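Local coordinates for protein salicylaldehyde dehydrogenase NahF (Pseudomonas putida, PDB 4JZ6) that probably oxidises salicylaldehyde to salicylate with NAD+ as hydride acceptor, a step of naphthalene degradation, at residues Q64-A69 with V156-S161; S121-R126 with N457-P462; A280-A285 with E311-E316. All blocks are in the same frame, centred on the assembly; numbering follows the deposited sequence.

Following the chain from its N terminus, helix 56-73 supplies the first half of contact 1, which closes a loop of 86 mostly helical residues when 156-161, the loop leading into strand 159-162 of the Rossmann-type sheet and its first residues, comes back against it. Contact 2 opens inside that loop, on helix 111-130, and ties this helix to the loop between strands 447-450 and 470-471, so the two cross. Contact 3 lies wholly within the long excursion of contact 2, after contact 1 has closed; it joins the starts of helices 282-294 and 311-327 in the catalytic domain, built round the seven-stranded sheet. Contacts 2 and 3 both also touch the second subunit.

Contact 1 (Q64-A69 with V156-S161); sequences QAAEEA and VGPILS
The carbonyl O of Ala66, whose CB lies against Pro158, is hydrogen-bonded to Thr185 OG1; since Thr185 also pairs by its backbone with Ile159, this one residue ties both sides of the contact. The setting is the Rossmann-type NAD-binding domain of the aldehyde dehydrogenase fold: helix 56-73 lies on strands 186-189 and 215-218 and meets Pro158 just where the chain enters strand 159-162, which runs within the sheet between strands 186-189 and 240-244. The meeting itself is narrow and buries 126 Å² in all. Pro158 faces the helix and carries every contact from its side, reaching Ala66 and Glu67 and no other residue of 64-69. No hydrogen bond joins the two segments. The methyl CB of Ala66 rests on Pro158 CB at 4.0 Å, the one apolar side-chain pair. The CG corner of the ring, puckered C-gamma exo, goes further and presses on the helix backbone, with Pro158 CG 3.9 Å from Ala66 C and 3.6 Å from Glu67 CA. Here the helix and the loop approach closely, Ala66 CA and Pro158 CA being 5.7 Å apart. Gly157, at backbone angles open to glycine, leads into the proline. Asn184 OD1 holds the loop before the proline by accepting from both Val156 N and Gly157 N. Glu67 reaches alongside the ring. Its CG stands anti to the backbone N (chi1 175°), and the bend at chi2 (89°) sets OE2 against the CG-CD edge, close to the ring plane. At that edge the carboxylate oxygen meets two neighbouring methylenes, with Glu67 OE2 3.4 Å from Pro158 CD and likewise 3.4 Å from Pro158 CG.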
loop_
_atom_site.group_PDB
_atom_site.type_symbol
_atom_site.label_atom_id
_atom_site.label_comp_id
_atom_site.label_asym_id
_atom_site.label_seq_id
_atom_site.Cartn_x
_atom_site.Cartn_y
_atom_site.Cartn_z
ATOM N N GLN A 64 -16.133 -5.893 16.874
ATOM C CA GLN A 64 -17.566 -5.994 16.632
ATOM C C GLN A 64 -18.253 -4.656 16.893
ATOM O O GLN A 64 -19.072 -4.201 16.089
ATOM C CB GLN A 64 -18.178 -7.118 17.476
ATOM C CG GLN A 64 -17.761 -8.517 17.007
ATOM C CD GLN A 64 -18.142 -9.619 17.984
ATOM O OE1 GLN A 64 -18.492 -9.357 19.139
ATOM N NE2 GLN A 64 -18.068 -10.862 17.522
ATOM N N ALA A 65 -17.893 -4.020 18.004
ATOM C CA ALA A 65 -18.377 -2.677 18.305
ATOM C C ALA A 65 -18.043 -1.707 17.167
ATOM O O ALA A 65 -18.909 -0.969 16.701
ATOM C CB ALA A 65 -17.791 -2.183 19.617
ATOM N N ALA A 66 -16.791 -1.723 16.719
ATOM C CA ALA A 66 -16.361 -0.840 15.640
ATOM C C ALA A 66 -17.144 -1.102 14.356
ATOM O O ALA A 66 -17.573 -0.165 13.679
ATOM C CB ALA A 66 -14.870 -0.980 15.393
ATOM N N GLU A 67 -17.326 -2.380 14.030
ATOM C CA GLU A 67 -18.081 -2.769 12.840
ATOM C C GLU A 67 -19.514 -2.258 12.925
ATOM O O GLU A 67 -20.024 -1.645 11.985
ATOM C CB GLU A 67 -18.062 -4.293 12.664
ATOM C CG GLU A 67 -18.923 -4.820 11.522
ATOM C CD GLU A 67 -18.192 -4.885 10.191
ATOM O OE1 GLU A 67 -18.563 -5.735 9.356
ATOM O OE2 GLU A 67 -17.253 -4.092 9.971
ATOM N N GLU A 68 -20.147 -2.501 14.069
ATOM C CA GLU A 68 -21.533 -2.109 14.290
ATOM C C GLU A 68 -21.727 -0.600 14.178
ATOM O O GLU A 68 -22.671 -0.132 13.550
ATOM C CB GLU A 68 -22.006 -2.606 15.659
ATOM C CG GLU A 68 -23.427 -2.195 16.021
ATOM C CD GLU A 68 -24.487 -2.841 15.135
ATOM O OE1 GLU A 68 -24.190 -3.864 14.474
ATOM O OE2 GLU A 68 -25.626 -2.317 15.110
ATOM N N ALA A 69 -20.823 0.157 14.789
ATOM C CA ALA A 69 -20.916 1.609 14.768
ATOM C C ALA A 69 -20.696 2.148 13.364
ATOM O O ALA A 69 -21.286 3.161 12.981
ATOM C CB ALA A 69 -19.915 2.220 15.731
ATOM N N VAL A 156 -13.803 3.156 4.621
ATOM C CA VAL A 156 -13.332 1.786 4.460
ATOM C C VAL A 156 -14.063 0.819 5.386
ATOM O O VAL A 156 -14.582 -0.207 4.948
ATOM C CB VAL A 156 -11.813 1.697 4.737
ATOM C CG1 VAL A 156 -11.349 0.253 4.738
ATOM C CG2 VAL A 156 -11.038 2.518 3.715
ATOM N N GLY A 157 -14.108 1.158 6.670
ATOM C CA GLY A 157 -14.640 0.267 7.681
ATOM C C GLY A 157 -13.772 0.356 8.918
ATOM O O GLY A 157 -13.016 1.313 9.070
ATOM N N PRO A 158 -13.884 -0.630 9.820
ATOM C CA PRO A 158 -13.048 -0.630 11.025
ATOM C C PRO A 158 -11.555 -0.679 10.703
ATOM O O PRO A 158 -11.107 -1.564 9.969
ATOM C CB PRO A 158 -13.487 -1.903 11.752
ATOM C CG PRO A 158 -14.903 -2.094 11.324
ATOM C CD PRO A 158 -14.933 -1.662 9.879
ATOM N N ILE A 159 -10.801 0.277 11.245
ATOM C CA ILE A 159 -9.354 0.311 11.073
ATOM C C ILE A 159 -8.656 -0.146 12.354
ATOM O O ILE A 159 -9.025 0.276 13.455
ATOM C CB ILE A 159 -8.863 1.725 10.682
ATOM C CG1 ILE A 159 -8.790 1.883 9.162
ATOM C CG2 ILE A 159 -7.458 1.969 11.192
ATOM C CD1 ILE A 159 -10.045 1.544 8.422
ATOM N N LEU A 160 -7.666 -1.022 12.219
ATOM C CA LEU A 160 -6.830 -1.388 13.356
ATOM C C LEU A 160 -5.629 -0.448 13.467
ATOM O O LEU A 160 -4.752 -0.455 12.599
ATOM C CB LEU A 160 -6.340 -2.828 13.223
ATOM C CG LEU A 160 -5.334 -3.261 14.287
ATOM C CD1 LEU A 160 -5.963 -3.145 15.667
ATOM C CD2 LEU A 160 -4.861 -4.680 14.021
ATOM N N SER A 161 -5.597 0.354 14.533
ATOM C CA SER A 161 -4.511 1.310 14.754
ATOM C C SER A 161 -3.638 0.894 15.931
ATOM O O SER A 161 -4.076 0.940 17.084
ATOM C CB SER A 161 -5.064 2.712 15.019
ATOM O OG SER A 161 -5.799 3.196 13.912
#

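Contact 2 (S121-R126 with N457-P462); sequences SANVFR and NEAQAP. With EDO (1,2-ethanediol), chain G.
Ala459 points its methyl at helix 111-130, and the direct van der Waals contact is small: Ala459 CB lies 3.7 Å from Asn123 OD1 and 4.5 Å from Val124 CA. The backbones are nevertheless near, with Val124 CA and Ala459 CA 5.8 Å apart, a closeness helped by the small side chain of Ala459. Val124 CG2 lies 3.5 Å from O2 of a bound 1,2-ethanediol, probably from the crystallisation liquor.

No hydrogen bond joins the segments directly; the diol bridges them. Its O1 donates to Asn123 OD1 at 3.0 Å and accepts from Ala459 N at 3.2 Å (152°). Asn123 reaches the diol because CG stands anti to the backbone N (chi1 -163°).

Within 457-462 the backbone forms a type I beta turn, Glu458 O accepting from Ala461 N. Within the same turn Gln460 NE2 donates to Glu458 OE1 over a longish, bent bond (3.3 Å, 142°), on the anti side of the carboxylate. Both groups have second partners in the neighbouring subunit, Pro141 O for Gln460 NE2 and Thr142 OG1 for Glu458 OE1.

Asn457 touches a bound salicylaldehyde, and the side chain of Val124 comes within about 8 Å of one. The contact thus lies just behind a salicylaldehyde site, joining the helix that carries Trp113 to the loop that carries Asn457 and Tyr463.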
loop_
_atom_site.group_PDB
_atom_site.type_symbol
_atom_site.label_atom_id
_atom_site.label_comp_id
_atom_site.label_asym_id
_atom_site.label_seq_id
_atom_site.Cartn_x
_atom_site.Cartn_y
_atom_site.Cartn_z
ATOM N N SER A 121 -0.863 16.859 18.701
ATOM C CA SER A 121 -2.085 16.060 18.706
ATOM C C SER A 121 -3.309 16.899 18.356
ATOM O O SER A 121 -4.124 16.505 17.515
ATOM C CB SER A 121 -2.291 15.396 20.064
ATOM O OG SER A 121 -1.235 14.503 20.351
ATOM N N ALA A 122 -3.433 18.051 19.010
ATOM C CA ALA A 122 -4.553 18.949 18.770
ATOM C C ALA A 122 -4.532 19.406 17.321
ATOM O O ALA A 122 -5.575 19.487 16.665
ATOM C CB ALA A 122 -4.494 20.140 19.705
ATOM N N ASN A 123 -3.340 19.691 16.812
ATOM C CA ASN A 123 -3.228 20.154 15.441
ATOM C C ASN A 123 -3.580 19.068 14.421
ATOM O O ASN A 123 -4.194 19.355 13.398
ATOM C CB ASN A 123 -1.853 20.755 15.158
ATOM C CG ASN A 123 -1.851 21.599 13.901
ATOM O OD1 ASN A 123 -1.460 21.138 12.829
ATOM N ND2 ASN A 123 -2.321 22.836 14.021
ATOM N N VAL A 124 -3.202 17.825 14.706
ATOM C CA VAL A 124 -3.591 16.707 13.853
ATOM C C VAL A 124 -5.109 16.651 13.738
ATOM O O VAL A 124 -5.650 16.580 12.632
ATOM C CB VAL A 124 -3.087 15.351 14.391
ATOM C CG1 VAL A 124 -3.716 14.211 13.618
ATOM C CG2 VAL A 124 -1.584 15.267 14.292
ATOM N N PHE A 125 -5.792 16.700 14.879
ATOM C CA PHE A 125 -7.250 16.684 14.893
ATOM C C PHE A 125 -7.848 17.869 14.148
ATOM O O PHE A 125 -8.887 17.732 13.511
ATOM C CB PHE A 125 -7.797 16.607 16.327
ATOM C CG PHE A 125 -7.898 15.204 16.853
ATOM C CD1 PHE A 125 -8.995 14.416 16.546
ATOM C CD2 PHE A 125 -6.884 14.663 17.633
ATOM C CE1 PHE A 125 -9.084 13.114 17.013
ATOM C CE2 PHE A 125 -6.967 13.359 18.102
ATOM C CZ PHE A 125 -8.070 12.585 17.789
ATOM N N ARG A 126 -7.206 19.029 14.216
ATOM C CA ARG A 126 -7.718 20.178 13.478
ATOM C C ARG A 126 -7.479 20.037 11.980
ATOM O O ARG A 126 -8.351 20.359 11.173
ATOM C CB ARG A 126 -7.125 21.479 13.995
ATOM C CG ARG A 126 -7.575 21.794 15.390
ATOM C CD ARG A 126 -7.397 23.244 15.720
ATOM N NE ARG A 126 -7.975 23.527 17.026
ATOM C CZ ARG A 126 -7.290 23.522 18.162
ATOM N NH1 ARG A 126 -5.987 23.265 18.152
ATOM N NH2 ARG A 126 -7.906 23.783 19.304
ATOM N N ASN A 457 7.865 17.490 11.781
ATOM C CA ASN A 457 6.589 16.910 11.378
ATOM C C ASN A 457 5.514 17.970 11.401
ATOM O O ASN A 457 5.247 18.577 12.441
ATOM C CB ASN A 457 6.189 15.741 12.282
ATOM C CG ASN A 457 4.916 15.028 11.815
ATOM O OD1 ASN A 457 4.131 14.543 12.640
ATOM N ND2 ASN A 457 4.708 14.958 10.507
ATOM N N GLU A 458 4.904 18.205 10.246
ATOM C CA GLU A 458 3.786 19.137 10.142
ATOM C C GLU A 458 2.604 18.344 9.582
ATOM O O GLU A 458 2.791 17.426 8.793
ATOM C CB GLU A 458 4.181 20.323 9.242
ATOM C CG GLU A 458 5.410 21.092 9.748
ATOM C CD GLU A 458 5.827 22.250 8.848
ATOM O OE1 GLU A 458 4.946 23.003 8.385
ATOM O OE2 GLU A 458 7.045 22.409 8.605
ATOM N N ALA A 459 1.398 18.677 10.015
ATOM C CA ALA A 459 0.231 17.892 9.651
ATOM C C ALA A 459 -0.175 18.085 8.186
ATOM O O ALA A 459 -0.846 17.220 7.601
ATOM C CB ALA A 459 -0.931 18.193 10.576
ATOM N N GLN A 460 0.229 19.208 7.593
ATOM C CA GLN A 460 -0.055 19.471 6.178
ATOM C C GLN A 460 0.867 18.659 5.280
ATOM O O GLN A 460 0.637 18.550 4.072
ATOM C CB GLN A 460 0.159 20.944 5.824
ATOM C CG GLN A 460 -0.163 21.922 6.903
ATOM C CD GLN A 460 0.994 22.185 7.828
ATOM O OE1 GLN A 460 1.157 21.496 8.839
ATOM N NE2 GLN A 460 1.802 23.198 7.502
ATOM N N ALA A 461 1.923 18.112 5.870
ATOM C CA ALA A 461 2.982 17.487 5.095
ATOM C C ALA A 461 2.998 16.000 5.359
ATOM O O ALA A 461 2.947 15.582 6.509
ATOM C CB ALA A 461 4.314 18.101 5.451
ATOM N N PRO A 462 3.080 15.196 4.288
ATOM C CA PRO A 462 3.050 13.737 4.413
ATOM C C PRO A 462 4.204 13.256 5.275
ATOM O O PRO A 462 5.325 13.754 5.123
ATOM C CB PRO A 462 3.237 13.258 2.969
ATOM C CG PRO A 462 3.935 14.370 2.291
ATOM C CD PRO A 462 3.367 15.618 2.909
HETATM C C1 EDO G . 1.970 19.412 13.277
HETATM O O1 EDO G . 1.508 20.575 12.572
HETATM C C2 EDO G . 0.783 18.597 13.784
HETATM O O2 EDO G . 1.244 17.379 14.386
#

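Contact 3 (A280-A285 with E311-E316); sequences ADINAA and EKIADE. With SO4 (sulfate ion), chain E.
Ile282 CD1 is the hub of the contact, lying 3.5 Å from Ile313 CG1 and 3.4 Å from Glu316 CD. The two isoleucines meet tip to tip. Against Glu316 the methyl sits over the face of the carboxylate, almost equally far from its carbon and both oxygens. It gets there because the Ile282 chain runs straight out (chi2 179°), while Glu316 is extended beyond CG and has its OE2 held in a salt bridge by Arg320.

Behind this shell, Asp281 N-caps helix 282-294: its OD1 accepts from Ala284 N at 3.2 Å, nearly straight (172°) but from above the carboxylate plane. Phe494 of the second subunit packs on Asp281 and Ala284. The helix links the parallel neighbouring strands 273-276 and 306-310 in a beta-alpha-beta crossover, and helix 311-327 follows the second strand.

A sulfate, probably from the crystallisation liquor, sits at the same helix end. Asn283 N donates to its O4 at 3.2 Å, and Arg320 NH1 and Arg431 NH2 also bond to it. Arg320 thus serves two anions, sulfate and Glu316, and the amides at the helix start probably add to a local field that suits negative charge.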
loop_
_atom_site.group_PDB
_atom_site.type_symbol
_atom_site.label_atom_id
_atom_site.label_comp_id
_atom_site.label_asym_id
_atom_site.label_seq_id
_atom_site.Cartn_x
_atom_site.Cartn_y
_atom_site.Cartn_z
ATOM N N ALA A 280 29.010 23.732 5.111
ATOM C CA ALA A 280 27.959 23.996 6.087
ATOM C C ALA A 280 28.208 25.178 7.025
ATOM O O ALA A 280 29.342 25.490 7.375
ATOM C CB ALA A 280 27.670 22.735 6.890
ATOM N N ASP A 281 27.118 25.841 7.401
ATOM C CA ASP A 281 27.103 26.766 8.517
ATOM C C ASP A 281 27.228 25.885 9.758
ATOM O O ASP A 281 26.241 25.316 10.217
ATOM C CB ASP A 281 25.775 27.529 8.516
ATOM C CG ASP A 281 25.660 28.552 9.647
ATOM O OD1 ASP A 281 26.399 28.461 10.655
ATOM O OD2 ASP A 281 24.796 29.450 9.527
ATOM N N ILE A 282 28.444 25.757 10.283
ATOM C CA ILE A 282 28.711 24.829 11.381
ATOM C C ILE A 282 27.914 25.164 12.642
ATOM O O ILE A 282 27.411 24.268 13.328
ATOM C CB ILE A 282 30.214 24.754 11.697
ATOM C CG1 ILE A 282 30.981 24.319 10.452
ATOM C CG2 ILE A 282 30.491 23.782 12.836
ATOM C CD1 ILE A 282 32.467 24.249 10.666
ATOM N N ASN A 283 27.793 26.453 12.943
ATOM C CA ASN A 283 26.936 26.889 14.037
ATOM C C ASN A 283 25.527 26.317 13.887
ATOM O O ASN A 283 25.020 25.638 14.781
ATOM C CB ASN A 283 26.878 28.415 14.095
ATOM C CG ASN A 283 25.906 28.922 15.144
ATOM O OD1 ASN A 283 24.795 29.356 14.826
ATOM N ND2 ASN A 283 26.319 28.863 16.406
ATOM N N ALA A 284 24.917 26.577 12.735
ATOM C CA ALA A 284 23.557 26.143 12.461
ATOM C C ALA A 284 23.416 24.622 12.478
ATOM O O ALA A 284 22.400 24.088 12.932
ATOM C CB ALA A 284 23.085 26.705 11.133
ATOM N N ALA A 285 24.432 23.926 11.977
ATOM C CA ALA A 285 24.377 22.471 11.890
ATOM C C ALA A 285 24.497 21.837 13.268
ATOM O O ALA A 285 23.795 20.872 13.576
ATOM C CB ALA A 285 25.452 21.942 10.961
ATOM N N GLU A 311 35.199 15.333 5.967
ATOM C CA GLU A 311 36.449 15.290 6.715
ATOM C C GLU A 311 37.070 16.667 6.903
ATOM O O GLU A 311 37.647 16.942 7.953
ATOM C CB GLU A 311 37.457 14.364 6.026
ATOM C CG GLU A 311 37.471 12.938 6.552
ATOM C CD GLU A 311 38.089 12.813 7.936
ATOM O OE1 GLU A 311 37.928 11.738 8.555
ATOM O OE2 GLU A 311 38.742 13.774 8.402
ATOM N N LYS A 312 36.944 17.529 5.895
ATOM C CA LYS A 312 37.548 18.863 5.941
ATOM C C LYS A 312 37.025 19.670 7.124
ATOM O O LYS A 312 37.647 20.634 7.566
ATOM C CB LYS A 312 37.269 19.640 4.649
ATOM C CG LYS A 312 37.788 18.996 3.375
ATOM C CD LYS A 312 37.654 19.956 2.199
ATOM C CE LYS A 312 37.548 19.211 0.876
ATOM N NZ LYS A 312 36.334 18.339 0.817
ATOM N N ILE A 313 35.877 19.255 7.638
ATOM C CA ILE A 313 35.130 20.065 8.574
ATOM C C ILE A 313 34.866 19.290 9.874
ATOM O O ILE A 313 34.605 19.885 10.921
ATOM C CB ILE A 313 33.824 20.571 7.885
ATOM C CG1 ILE A 313 33.633 22.062 8.146
ATOM C CG2 ILE A 313 32.605 19.716 8.237
ATOM C CD1 ILE A 313 34.881 22.864 7.848
ATOM N N ALA A 314 34.994 17.965 9.794
ATOM C CA ALA A 314 34.642 17.038 10.873
ATOM C C ALA A 314 35.197 17.379 12.259
ATOM O O ALA A 314 34.435 17.496 13.220
ATOM C CB ALA A 314 35.048 15.627 10.494
ATOM N N ASP A 315 36.517 17.511 12.359
ATOM C CA ASP A 315 37.165 17.793 13.638
ATOM C C ASP A 315 36.585 19.024 14.327
ATOM O O ASP A 315 36.345 19.013 15.536
ATOM C CB ASP A 315 38.676 17.963 13.462
ATOM C CG ASP A 315 39.402 16.640 13.314
ATOM O OD1 ASP A 315 38.897 15.620 13.828
ATOM O OD2 ASP A 315 40.485 16.624 12.693
ATOM N N GLU A 316 36.359 20.082 13.555
ATOM C CA GLU A 316 35.823 21.316 14.110
ATOM C C GLU A 316 34.377 21.117 14.533
ATOM O O GLU A 316 33.987 21.503 15.636
ATOM C CB GLU A 316 35.919 22.448 13.093
ATOM C CG GLU A 316 35.357 23.771 13.574
ATOM C CD GLU A 316 35.318 24.816 12.469
ATOM O OE1 GLU A 316 35.885 24.563 11.378
ATOM O OE2 GLU A 316 34.714 25.889 12.685
HETATM S S SO4 E . 30.550 28.701 10.722
HETATM O O1 SO4 E . 31.996 28.542 10.867
HETATM O O2 SO4 E . 30.280 29.955 10.022
HETATM O O3 SO4 E . 30.038 27.583 9.938
HETATM O O4 SO4 E . 29.899 28.725 12.033
#